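Local coordinates for protein threonine--tRNA ligase catalytic subunit (Aeropyrum pernix, PDB 3A32) that probably joins threonine to tRNA(Thr) in two steps, first activating the amino acid with ATP and then passing it to the acceptor end of the tRNA, at residues 8-13 against 152-156; 167-171 against 303-307; 192-196 against 324-328; 216-220 against 252-257. All coordinates share one frame; numbering follows the deposited sequence.

Contact 1: 8-13 against 152-156; sequences THIDYA and YGLLR. With SO4 (sulfate ion), chain B.
His-9 reaches from helix 9-15 into loop 152-156, tying this N-terminal helix to the connection between strands 134-143 and 159-170 of the class II core. Thr-8, the N-cap, and Asp-11 form a capping box: Thr-8 N donates to Asp-11 OD2, and Ile-10 N makes a weak bond to Thr-8 OG1. From His-9 CB, which packs on Leu-325 of helix 317-327, the chain turns between the backbone N and the carbonyl carbon (chi1 72°), sending the ring to the loop. CD2 lies 3.8 Å from Leu-154 CB. ND1 is hydrogen-bonded to Glu-326 OE2. CE1 touches Tyr-152 CE2, at the edge of the imidazole, and Leu-155 CG, each 3.7 Å away; Leu-155 CD2 lies over one face. The two aromatic rings meet obliquely, planes 80° apart. Ile-10 CD1 comes against Tyr-152 CE1 at 4.0 Å and touches Gly-153 CA, where a side chain would run into the imidazole. One turn on, Tyr-12 OH binds a sulfate ion, probably from the crystallisation liquor, that Lys-7 and Lys-396 also hold. At the tip, His-9 NE2 accepts from Leu-154 N, close to the ring plane, in a nearly straight 3.0 Å bond, consistent with the ring proton on ND1.

Contact 2: 167-171 against 303-307; sequences IIVPG and IEEVY
Val-169 and Tyr-307 form a hydrogen-bonded antiparallel pair with their side chains on the same face of the sheet, and Pro-170 and Val-306 follow as a non-hydrogen-bonded pair turned to the other face. The first pair is tied both ways: Val-169 N meets Tyr-307 O at 2.9 Å, and Tyr-307 N returns a 2.8 Å bond to Val-169 O. Val-169 CG1 sits 4.2 Å from Tyr-307 CB. The tyrosine ring brings its edge to Gly-171 CA. Tyr-307 OH donates to the anti lone pair of Glu-305 OE2 at 2.7 Å, which is likely to hold the phenol in place. Past the paired residues, Gly-171 N bonds Glu-305 O. On the opposite face, Val-306 CG2 meets Ile-168 CG2 at 3.8 Å, and Pro-170 CG lies across Ile-303 CD1 at 3.9 Å. This joins the end of strand 159-170 to the start of strand 306-316 in the mainly antiparallel class II synthetase sheet. Helix 174-191 packs on Val-169 and Tyr-307, helix 293-301 on Ile-303 and Val-306, while Ile-168 makes a backbone hydrogen bond with Phe-134 of the adjoining strand 134-143.

Contact 3: 192-196 against 324-328; sequences LFKLG and YLEHR
Arg-328, just past helix 317-327, is bent at chi2 (-99°), and this swings its guanidinium group to the carbonyls of Phe-193 and Lys-194. One helical turn earlier, Tyr-324 sets its CG anti to the backbone N (chi1 -178°), so that its ring projects to the same place. The guanidinium meets its acceptors at its edge, near its own plane. NH2 donates to Lys-194 O at 2.7 Å, from above that carbonyl plane, and NH1 donates to Phe-193 O at 3.0 Å, nearly along the C=O axis. NH1 also reaches Tyr-324 OH at 3.2 Å, a hydroxyl that is bonded in turn to the carbonyl of Arg-331. Leu-195 CD2 lies over one face of the guanidinium, 3.7 Å from Arg-328 NH2, and also touches His-327 CD2 at 3.8 Å. Phe-193 CD1 rests over a face of the Tyr-324 ring, 4.0 Å from Tyr-324 CD1, with the two planes 48° apart, while Leu-195 CD1 comes to the edge of that ring. Phe-193 also meets Phe-320, one turn before Tyr-324. Replacing Arg-328 by an alanine would probably leave the carbonyls of Phe-193 and Lys-194 without these donors and open a gap beside Leu-195. Arg-328 NH2 also has a weak, long ion pair with Glu-421. The buried cation, which ties the end of helix 317-327 to the loop that follows helix 174-191, is thus held mainly by neutral oxygens, and carbonyls of that loop are likely to stabilise its charge.

Contact 4: 216-220 against 252-257; sequences KEFMG and GEAAFY
Phe-218 pushes the edge of its ring against a row of backbone carbonyls in the loop 252-257. Its CE1 is 3.3 Å from Ala-254 O, CD1 is 3.5 Å from Ala-255 O, and CZ faces Gly-252 O at 3.7 Å, with these oxygens near the ring plane, where the polarised C-H bonds of the rim point. Ala-254 CB adds an apolar touch to CE1 at 3.9 Å, and Trp-225 of helix 222-243 meets the same ring edge-to-face. A leucine in place of Phe-218 would probably lose this rim of C-H contacts and leave a gap between the loop and Trp-225. Next along, Met-219 N donates to Phe-256 O at 2.9 Å. Met-219 CG, placed between the backbone N and the carbonyl carbon (chi1 70°), presses on the same oxygen and lies 4.2 Å from Phe-256 CD1. On the other side of Phe-218, Glu-217 O touches Phe-256 CB at 3.1 Å, a close fit. The contact thus joins two irregular loops of the class II catalytic core. Tyr-257 places the contact beside the zinc site: its side chain lies about 5 Å from that of the zinc ligand His-310.

In the fold
Contact 3 is the most buried of the four, contact 4 lies at the surface, and contacts 1 and 2 are partly buried. Contacts 1 and 3 share helix 317-327 and touch directly: Glu-326 joins them through His-9. Contacts 2 and 3 are linked along the chain, because strand 306-316 runs straight into that helix, and helix 174-191 leads from near 167-171 to 192-196. Contact 4 is nested within the loops closed by both, and its centre lies about 19 Å from that of contact 2, on the same side of the chain's centre. Backbone pairing dominates contact 2, a buried cation contact 3, a histidine contact 1, and one phenyl rim on carbonyls contact 4.

Contact 1: 8-13 against 152-156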
loop_
_atom_site.group_PDB
_atom_site.type_symbol
_atom_site.label_atom_id
_atom_site.label_comp_id
_atom_site.label_asym_id
_atom_site.label_seq_id
_atom_site.Cartn_x
_atom_site.Cartn_y
_atom_site.Cartn_z
ATOM N N THR A 8 -17.208 8.134 -21.139
ATOM C CA THR A 8 -15.816 7.695 -21.035
ATOM C C THR A 8 -15.489 7.299 -19.578
ATOM O O THR A 8 -16.314 7.502 -18.676
ATOM C CB THR A 8 -14.883 8.811 -21.539
ATOM O OG1 THR A 8 -14.950 9.902 -20.632
ATOM C CG2 THR A 8 -15.348 9.295 -22.967
ATOM N N HIS A 9 -14.307 6.690 -19.364
ATOM C CA HIS A 9 -13.779 6.428 -18.040
ATOM C C HIS A 9 -13.750 7.700 -17.164
ATOM O O HIS A 9 -13.832 7.615 -15.964
ATOM C CB HIS A 9 -12.371 5.818 -18.150
ATOM C CG HIS A 9 -11.291 6.785 -18.579
ATOM N ND1 HIS A 9 -11.045 7.111 -19.897
ATOM C CD2 HIS A 9 -10.386 7.482 -17.855
ATOM C CE1 HIS A 9 -10.031 7.958 -19.968
ATOM N NE2 HIS A 9 -9.613 8.199 -18.740
ATOM N N ILE A 10 -13.649 8.873 -17.748
ATOM C CA ILE A 10 -13.717 10.144 -16.951
ATOM C C ILE A 10 -15.086 10.284 -16.277
ATOM O O ILE A 10 -15.179 10.788 -15.151
ATOM C CB ILE A 10 -13.394 11.419 -17.846
ATOM C CG1 ILE A 10 -11.902 11.495 -18.174
ATOM C CG2 ILE A 10 -13.771 12.744 -17.164
ATOM C CD1 ILE A 10 -11.602 12.267 -19.531
ATOM N N ASP A 11 -16.126 9.847 -16.980
ATOM C CA ASP A 11 -17.507 9.825 -16.491
ATOM C C ASP A 11 -17.733 8.714 -15.457
ATOM O O ASP A 11 -18.267 8.958 -14.383
ATOM C CB ASP A 11 -18.468 9.598 -17.684
ATOM C CG ASP A 11 -18.440 10.765 -18.676
ATOM O OD1 ASP A 11 -18.516 11.921 -18.211
ATOM O OD2 ASP A 11 -18.345 10.532 -19.887
ATOM N N TYR A 12 -17.358 7.492 -15.809
ATOM C CA TYR A 12 -17.411 6.377 -14.862
ATOM C C TYR A 12 -16.586 6.630 -13.611
ATOM O O TYR A 12 -17.095 6.414 -12.513
ATOM C CB TYR A 12 -16.931 5.085 -15.531
ATOM C CG TYR A 12 -17.846 4.606 -16.616
ATOM C CD1 TYR A 12 -19.181 4.260 -16.335
ATOM C CD2 TYR A 12 -17.411 4.549 -17.921
ATOM C CE1 TYR A 12 -20.018 3.823 -17.314
ATOM C CE2 TYR A 12 -18.273 4.134 -18.951
ATOM C CZ TYR A 12 -19.557 3.757 -18.621
ATOM O OH TYR A 12 -20.375 3.306 -19.603
ATOM N N ALA A 13 -15.335 7.097 -13.765
ATOM C CA ALA A 13 -14.489 7.298 -12.588
ATOM C C ALA A 13 -15.146 8.293 -11.613
ATOM O O ALA A 13 -15.001 8.155 -10.416
ATOM C CB ALA A 13 -13.056 7.762 -12.982
ATOM N N TYR A 152 -4.701 13.255 -20.982
ATOM C CA TYR A 152 -6.043 12.725 -21.240
ATOM C C TYR A 152 -6.496 11.799 -20.117
ATOM O O TYR A 152 -5.934 10.730 -19.899
ATOM C CB TYR A 152 -6.167 12.047 -22.630
ATOM C CG TYR A 152 -7.589 11.621 -22.872
ATOM C CD1 TYR A 152 -8.609 12.574 -23.023
ATOM C CD2 TYR A 152 -7.942 10.290 -22.837
ATOM C CE1 TYR A 152 -9.946 12.204 -23.158
ATOM C CE2 TYR A 152 -9.287 9.896 -23.007
ATOM C CZ TYR A 152 -10.272 10.862 -23.155
ATOM O OH TYR A 152 -11.575 10.471 -23.318
ATOM N N GLY A 153 -7.515 12.221 -19.392
ATOM C CA GLY A 153 -8.097 11.392 -18.362
ATOM C C GLY A 153 -7.092 10.673 -17.460
ATOM O O GLY A 153 -6.243 11.301 -16.848
ATOM N N LEU A 154 -7.225 9.346 -17.376
ATOM C CA LEU A 154 -6.335 8.487 -16.602
ATOM C C LEU A 154 -5.291 7.854 -17.522
ATOM O O LEU A 154 -4.352 7.189 -17.046
ATOM C CB LEU A 154 -7.136 7.381 -15.855
ATOM C CG LEU A 154 -8.066 7.809 -14.704
ATOM C CD1 LEU A 154 -8.908 6.615 -14.217
ATOM C CD2 LEU A 154 -7.299 8.445 -13.534
ATOM N N LEU A 155 -5.412 8.119 -18.817
ATOM C CA LEU A 155 -4.597 7.395 -19.830
ATOM C C LEU A 155 -3.203 7.940 -19.961
ATOM O O LEU A 155 -2.256 7.175 -20.097
ATOM C CB LEU A 155 -5.310 7.341 -21.189
ATOM C CG LEU A 155 -6.726 6.739 -21.113
ATOM C CD1 LEU A 155 -7.234 6.417 -22.517
ATOM C CD2 LEU A 155 -6.808 5.482 -20.281
ATOM N N ARG A 156 -3.092 9.277 -19.928
ATOM C CA ARG A 156 -1.823 9.985 -20.059
ATOM C C ARG A 156 -1.801 11.109 -18.996
ATOM O O ARG A 156 -2.551 12.087 -19.076
ATOM C CB ARG A 156 -1.715 10.505 -21.490
ATOM C CG ARG A 156 -0.616 11.503 -21.789
ATOM C CD ARG A 156 0.761 10.916 -21.915
ATOM N NE ARG A 156 0.841 9.909 -22.969
ATOM C CZ ARG A 156 1.874 9.077 -23.140
ATOM N NH1 ARG A 156 2.940 9.143 -22.352
ATOM N NH2 ARG A 156 1.836 8.148 -24.082
HETATM S S SO4 B . -24.551 3.315 -18.017
HETATM O O1 SO4 B . -25.488 2.386 -17.361
HETATM O O2 SO4 B . -23.406 2.782 -18.760
HETATM O O3 SO4 B . -25.393 3.947 -19.010
HETATM O O4 SO4 B . -24.047 4.238 -17.001
#

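Contact 2: 167-171 against 303-307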
loop_
_atom_site.group_PDB
_atom_site.type_symbol
_atom_site.label_atom_id
_atom_site.label_comp_id
_atom_site.label_asym_id
_atom_site.label_seq_id
_atom_site.Cartn_x
_atom_site.Cartn_y
_atom_site.Cartn_z
ATOM N N ILE A 167 13.961 -8.281 -13.332
ATOM C CA ILE A 167 14.422 -9.640 -13.238
ATOM C C ILE A 167 15.832 -9.737 -13.790
ATOM O O ILE A 167 16.114 -9.312 -14.917
ATOM C CB ILE A 167 13.489 -10.596 -14.015
ATOM C CG1 ILE A 167 12.049 -10.366 -13.605
ATOM C CG2 ILE A 167 13.902 -12.110 -13.829
ATOM C CD1 ILE A 167 11.146 -11.525 -14.041
ATOM N N ILE A 168 16.724 -10.295 -12.990
ATOM C CA ILE A 168 18.086 -10.613 -13.437
ATOM C C ILE A 168 18.181 -12.138 -13.521
ATOM O O ILE A 168 18.159 -12.824 -12.495
ATOM C CB ILE A 168 19.118 -10.014 -12.452
ATOM C CG1 ILE A 168 18.908 -8.502 -12.413
ATOM C CG2 ILE A 168 20.558 -10.438 -12.817
ATOM C CD1 ILE A 168 19.772 -7.723 -11.452
ATOM N N VAL A 169 18.229 -12.659 -14.747
ATOM C CA VAL A 169 18.041 -14.103 -14.970
ATOM C C VAL A 169 19.183 -14.703 -15.820
ATOM O O VAL A 169 19.476 -14.157 -16.887
ATOM C CB VAL A 169 16.673 -14.433 -15.653
ATOM C CG1 VAL A 169 16.393 -13.552 -16.801
ATOM C CG2 VAL A 169 16.659 -15.833 -16.085
ATOM N N PRO A 170 19.848 -15.792 -15.335
ATOM C CA PRO A 170 20.920 -16.410 -16.142
ATOM C C PRO A 170 20.360 -16.979 -17.412
ATOM O O PRO A 170 19.169 -17.304 -17.464
ATOM C CB PRO A 170 21.390 -17.573 -15.256
ATOM C CG PRO A 170 21.049 -17.151 -13.869
ATOM C CD PRO A 170 19.690 -16.495 -14.046
ATOM N N GLY A 171 21.214 -17.138 -18.415
ATOM C CA GLY A 171 20.852 -17.775 -19.677
ATOM C C GLY A 171 20.062 -19.071 -19.590
ATOM O O GLY A 171 19.135 -19.288 -20.380
ATOM N N ILE A 303 28.668 -16.507 -13.827
ATOM C CA ILE A 303 27.742 -16.562 -14.954
ATOM C C ILE A 303 28.130 -15.510 -16.004
ATOM O O ILE A 303 28.252 -14.336 -15.700
ATOM C CB ILE A 303 26.273 -16.429 -14.455
ATOM C CG1 ILE A 303 25.880 -17.704 -13.699
ATOM C CG2 ILE A 303 25.295 -16.177 -15.597
ATOM C CD1 ILE A 303 24.764 -17.511 -12.774
ATOM N N GLU A 304 28.319 -15.961 -17.241
ATOM C CA GLU A 304 28.706 -15.103 -18.378
ATOM C C GLU A 304 27.454 -14.697 -19.185
ATOM O O GLU A 304 27.385 -13.575 -19.690
ATOM C CB GLU A 304 29.728 -15.827 -19.295
ATOM C CG GLU A 304 30.807 -14.915 -19.932
ATOM C CD GLU A 304 32.207 -15.034 -19.255
ATOM O OE1 GLU A 304 32.958 -15.993 -19.563
ATOM O OE2 GLU A 304 32.573 -14.173 -18.426
ATOM N N GLU A 305 26.483 -15.612 -19.295
ATOM C CA GLU A 305 25.209 -15.333 -19.961
ATOM C C GLU A 305 24.097 -14.964 -18.974
ATOM O O GLU A 305 23.597 -15.801 -18.270
ATOM C CB GLU A 305 24.747 -16.503 -20.828
ATOM C CG GLU A 305 23.859 -16.032 -21.985
ATOM C CD GLU A 305 23.046 -17.154 -22.640
ATOM O OE1 GLU A 305 23.377 -18.350 -22.419
ATOM O OE2 GLU A 305 22.062 -16.824 -23.372
ATOM N N VAL A 306 23.724 -13.698 -18.931
ATOM C CA VAL A 306 22.690 -13.232 -18.017
ATOM C C VAL A 306 21.888 -12.116 -18.708
ATOM O O VAL A 306 22.425 -11.379 -19.533
ATOM C CB VAL A 306 23.288 -12.758 -16.653
ATOM C CG1 VAL A 306 24.140 -11.515 -16.815
ATOM C CG2 VAL A 306 22.186 -12.503 -15.592
ATOM N N TYR A 307 20.608 -11.989 -18.343
ATOM C CA TYR A 307 19.731 -10.956 -18.911
ATOM C C TYR A 307 19.079 -10.115 -17.835
ATOM O O TYR A 307 18.780 -10.614 -16.747
ATOM C CB TYR A 307 18.650 -11.599 -19.826
ATOM C CG TYR A 307 19.285 -12.352 -20.985
ATOM C CD1 TYR A 307 19.655 -11.684 -22.161
ATOM C CD2 TYR A 307 19.597 -13.716 -20.867
ATOM C CE1 TYR A 307 20.284 -12.359 -23.187
ATOM C CE2 TYR A 307 20.217 -14.401 -21.887
ATOM C CZ TYR A 307 20.564 -13.707 -23.046
ATOM O OH TYR A 307 21.185 -14.386 -24.066
#

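Contact 3: 192-196 against 324-328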
loop_
_atom_site.group_PDB
_atom_site.type_symbol
_atom_site.label_atom_id
_atom_site.label_comp_id
_atom_site.label_asym_id
_atom_site.label_seq_id
_atom_site.Cartn_x
_atom_site.Cartn_y
_atom_site.Cartn_z
ATOM N N LEU A 192 -8.368 -11.427 -11.337
ATOM C CA LEU A 192 -8.615 -10.146 -10.682
ATOM C C LEU A 192 -9.613 -9.360 -11.485
ATOM O O LEU A 192 -10.571 -8.782 -10.933
ATOM C CB LEU A 192 -7.324 -9.343 -10.460
ATOM C CG LEU A 192 -7.460 -7.987 -9.785
ATOM C CD1 LEU A 192 -8.081 -8.104 -8.385
ATOM C CD2 LEU A 192 -6.098 -7.325 -9.715
ATOM N N PHE A 193 -9.419 -9.359 -12.794
ATOM C CA PHE A 193 -10.263 -8.544 -13.658
ATOM C C PHE A 193 -11.385 -9.310 -14.378
ATOM O O PHE A 193 -12.256 -8.684 -14.989
ATOM C CB PHE A 193 -9.405 -7.658 -14.584
ATOM C CG PHE A 193 -8.627 -6.581 -13.825
ATOM C CD1 PHE A 193 -9.297 -5.491 -13.250
ATOM C CD2 PHE A 193 -7.261 -6.688 -13.623
ATOM C CE1 PHE A 193 -8.612 -4.462 -12.511
ATOM C CE2 PHE A 193 -6.579 -5.685 -12.892
ATOM C CZ PHE A 193 -7.274 -4.553 -12.336
ATOM N N LYS A 194 -11.394 -10.641 -14.306
ATOM C CA LYS A 194 -12.394 -11.440 -15.069
ATOM C C LYS A 194 -12.393 -11.195 -16.574
ATOM O O LYS A 194 -13.465 -11.145 -17.218
ATOM C CB LYS A 194 -13.801 -11.174 -14.519
ATOM C CG LYS A 194 -13.895 -11.361 -13.002
ATOM C CD LYS A 194 -13.583 -12.840 -12.640
ATOM C CE LYS A 194 -14.642 -13.759 -13.286
ATOM N NZ LYS A 194 -14.539 -15.137 -12.752
ATOM N N LEU A 195 -11.200 -11.025 -17.149
ATOM C CA LEU A 195 -11.054 -10.831 -18.583
ATOM C C LEU A 195 -10.468 -12.101 -19.176
ATOM O O LEU A 195 -9.347 -12.465 -18.864
ATOM C CB LEU A 195 -10.113 -9.664 -18.875
ATOM C CG LEU A 195 -10.549 -8.232 -18.501
ATOM C CD1 LEU A 195 -9.387 -7.270 -18.628
ATOM C CD2 LEU A 195 -11.721 -7.769 -19.319
ATOM N N GLY A 196 -11.202 -12.777 -20.026
ATOM C CA GLY A 196 -10.711 -13.975 -20.694
ATOM C C GLY A 196 -9.498 -13.779 -21.589
ATOM O O GLY A 196 -9.437 -12.857 -22.440
ATOM N N TYR A 324 -10.181 -0.284 -18.723
ATOM C CA TYR A 324 -11.111 -1.216 -18.082
ATOM C C TYR A 324 -12.511 -0.585 -17.869
ATOM O O TYR A 324 -13.525 -1.175 -18.176
ATOM C CB TYR A 324 -10.563 -1.778 -16.733
ATOM C CG TYR A 324 -11.536 -2.761 -16.150
ATOM C CD1 TYR A 324 -11.420 -4.161 -16.401
ATOM C CD2 TYR A 324 -12.618 -2.308 -15.393
ATOM C CE1 TYR A 324 -12.360 -5.057 -15.894
ATOM C CE2 TYR A 324 -13.557 -3.191 -14.878
ATOM C CZ TYR A 324 -13.431 -4.566 -15.133
ATOM O OH TYR A 324 -14.410 -5.400 -14.640
ATOM N N LEU A 325 -12.562 0.614 -17.316
ATOM C CA LEU A 325 -13.859 1.239 -17.034
ATOM C C LEU A 325 -14.675 1.413 -18.331
ATOM O O LEU A 325 -15.878 1.274 -18.298
ATOM C CB LEU A 325 -13.703 2.583 -16.280
ATOM C CG LEU A 325 -13.214 2.478 -14.834
ATOM C CD1 LEU A 325 -12.732 3.878 -14.330
ATOM C CD2 LEU A 325 -14.331 1.874 -13.928
ATOM N N GLU A 326 -14.016 1.706 -19.444
ATOM C CA GLU A 326 -14.694 1.777 -20.726
ATOM C C GLU A 326 -15.132 0.430 -21.269
ATOM O O GLU A 326 -16.318 0.251 -21.541
ATOM C CB GLU A 326 -13.907 2.628 -21.730
ATOM C CG GLU A 326 -13.935 4.152 -21.323
ATOM C CD GLU A 326 -12.950 5.006 -22.155
ATOM O OE1 GLU A 326 -12.453 4.444 -23.136
ATOM O OE2 GLU A 326 -12.655 6.203 -21.824
ATOM N N HIS A 327 -14.219 -0.545 -21.346
ATOM C CA HIS A 327 -14.560 -1.879 -21.827
ATOM C C HIS A 327 -15.715 -2.508 -21.020
ATOM O O HIS A 327 -16.555 -3.201 -21.593
ATOM C CB HIS A 327 -13.314 -2.777 -21.817
ATOM C CG HIS A 327 -13.551 -4.177 -22.302
ATOM N ND1 HIS A 327 -13.860 -4.472 -23.613
ATOM C CD2 HIS A 327 -13.497 -5.363 -21.653
ATOM C CE1 HIS A 327 -14.013 -5.774 -23.741
ATOM N NE2 HIS A 327 -13.808 -6.336 -22.563
ATOM N N ARG A 328 -15.768 -2.234 -19.711
ATOM C CA ARG A 328 -16.797 -2.823 -18.826
ATOM C C ARG A 328 -17.860 -1.858 -18.336
ATOM O O ARG A 328 -18.597 -2.170 -17.434
ATOM C CB ARG A 328 -16.161 -3.529 -17.645
ATOM C CG ARG A 328 -15.545 -4.866 -18.056
ATOM C CD ARG A 328 -16.503 -6.008 -17.723
ATOM N NE ARG A 328 -16.105 -7.283 -18.337
ATOM C CZ ARG A 328 -15.261 -8.153 -17.788
ATOM N NH1 ARG A 328 -14.690 -7.857 -16.607
ATOM N NH2 ARG A 328 -14.941 -9.304 -18.438
#

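Contact 4: 216-220 against 252-257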
loop_
_atom_site.group_PDB
_atom_site.type_symbol
_atom_site.label_atom_id
_atom_site.label_comp_id
_atom_site.label_asym_id
_atom_site.label_seq_id
_atom_site.Cartn_x
_atom_site.Cartn_y
_atom_site.Cartn_z
ATOM N N LYS A 216 24.962 0.113 -33.718
ATOM C CA LYS A 216 24.598 1.499 -34.023
ATOM C C LYS A 216 23.190 1.886 -33.468
ATOM O O LYS A 216 23.085 2.290 -32.288
ATOM C CB LYS A 216 24.741 1.768 -35.517
ATOM C CG LYS A 216 24.988 3.231 -35.832
ATOM C CD LYS A 216 25.577 3.356 -37.233
ATOM C CE LYS A 216 24.685 4.152 -38.171
ATOM N NZ LYS A 216 23.409 3.463 -38.666
ATOM N N GLU A 217 22.103 1.768 -34.236
ATOM C CA GLU A 217 20.852 2.161 -33.586
ATOM C C GLU A 217 20.365 1.192 -32.509
ATOM O O GLU A 217 19.641 1.617 -31.592
ATOM C CB GLU A 217 19.709 2.770 -34.458
ATOM C CG GLU A 217 19.640 2.538 -35.930
ATOM C CD GLU A 217 20.835 3.092 -36.665
ATOM O OE1 GLU A 217 20.878 4.311 -36.915
ATOM O OE2 GLU A 217 21.732 2.281 -36.999
ATOM N N PHE A 218 20.851 -0.054 -32.574
ATOM C CA PHE A 218 20.676 -1.064 -31.514
ATOM C C PHE A 218 21.990 -1.339 -30.810
ATOM O O PHE A 218 22.914 -1.953 -31.401
ATOM C CB PHE A 218 20.062 -2.348 -32.077
ATOM C CG PHE A 218 18.742 -2.126 -32.724
ATOM C CD1 PHE A 218 17.598 -1.906 -31.949
ATOM C CD2 PHE A 218 18.633 -2.081 -34.101
ATOM C CE1 PHE A 218 16.383 -1.677 -32.544
ATOM C CE2 PHE A 218 17.405 -1.856 -34.716
ATOM C CZ PHE A 218 16.279 -1.649 -33.945
ATOM N N MET A 219 22.095 -0.900 -29.559
ATOM C CA MET A 219 23.339 -1.052 -28.809
ATOM C C MET A 219 23.580 -2.506 -28.349
ATOM O O MET A 219 22.660 -3.321 -28.262
ATOM C CB MET A 219 23.366 -0.090 -27.614
ATOM C CG MET A 219 22.357 -0.486 -26.487
ATOM S SD MET A 219 22.884 0.204 -24.925
ATOM C CE MET A 219 24.402 -0.714 -24.596
ATOM N N GLY A 220 24.822 -2.825 -28.035
ATOM C CA GLY A 220 25.140 -4.151 -27.536
ATOM C C GLY A 220 25.712 -5.044 -28.617
ATOM O O GLY A 220 25.964 -4.609 -29.772
ATOM N N GLY A 252 13.080 -4.614 -36.448
ATOM C CA GLY A 252 13.507 -3.234 -36.361
ATOM C C GLY A 252 12.716 -2.369 -35.407
ATOM O O GLY A 252 12.949 -1.160 -35.358
ATOM N N GLU A 253 11.797 -2.956 -34.636
ATOM C CA GLU A 253 10.947 -2.152 -33.730
ATOM C C GLU A 253 11.388 -2.136 -32.286
ATOM O O GLU A 253 10.797 -1.426 -31.471
ATOM C CB GLU A 253 9.458 -2.533 -33.786
ATOM C CG GLU A 253 8.790 -2.453 -35.192
ATOM C CD GLU A 253 8.663 -1.053 -35.815
ATOM O OE1 GLU A 253 8.924 -0.018 -35.157
ATOM O OE2 GLU A 253 8.292 -0.996 -37.011
ATOM N N ALA A 254 12.406 -2.915 -31.948
ATOM C CA ALA A 254 12.887 -2.949 -30.546
ATOM C C ALA A 254 13.348 -1.568 -30.074
ATOM O O ALA A 254 13.667 -0.701 -30.879
ATOM C CB ALA A 254 14.017 -3.961 -30.392
ATOM N N ALA A 255 13.397 -1.367 -28.768
ATOM C CA ALA A 255 14.160 -0.230 -28.196
ATOM C C ALA A 255 15.639 -0.350 -28.586
ATOM O O ALA A 255 16.127 -1.453 -28.809
ATOM C CB ALA A 255 14.047 -0.230 -26.673
ATOM N N PHE A 256 16.354 0.768 -28.595
ATOM C CA PHE A 256 17.809 0.763 -28.773
ATOM C C PHE A 256 18.547 -0.125 -27.795
ATOM O O PHE A 256 19.644 -0.579 -28.123
ATOM C CB PHE A 256 18.436 2.196 -28.795
ATOM C CG PHE A 256 18.548 2.879 -27.423
ATOM C CD1 PHE A 256 19.696 2.728 -26.641
ATOM C CD2 PHE A 256 17.503 3.693 -26.946
ATOM C CE1 PHE A 256 19.817 3.342 -25.389
ATOM C CE2 PHE A 256 17.578 4.329 -25.690
ATOM C CZ PHE A 256 18.743 4.151 -24.891
ATOM N N TYR A 257 17.982 -0.364 -26.608
ATOM C CA TYR A 257 18.657 -1.165 -25.549
ATOM C C TYR A 257 18.151 -2.580 -25.382
ATOM O O TYR A 257 18.580 -3.253 -24.437
ATOM C CB TYR A 257 18.585 -0.491 -24.155
ATOM C CG TYR A 257 17.178 -0.066 -23.799
ATOM C CD1 TYR A 257 16.315 -0.897 -23.086
ATOM C CD2 TYR A 257 16.691 1.173 -24.239
ATOM C CE1 TYR A 257 14.994 -0.474 -22.792
ATOM C CE2 TYR A 257 15.396 1.596 -23.960
ATOM C CZ TYR A 257 14.561 0.780 -23.221
ATOM O OH TYR A 257 13.284 1.252 -22.983
#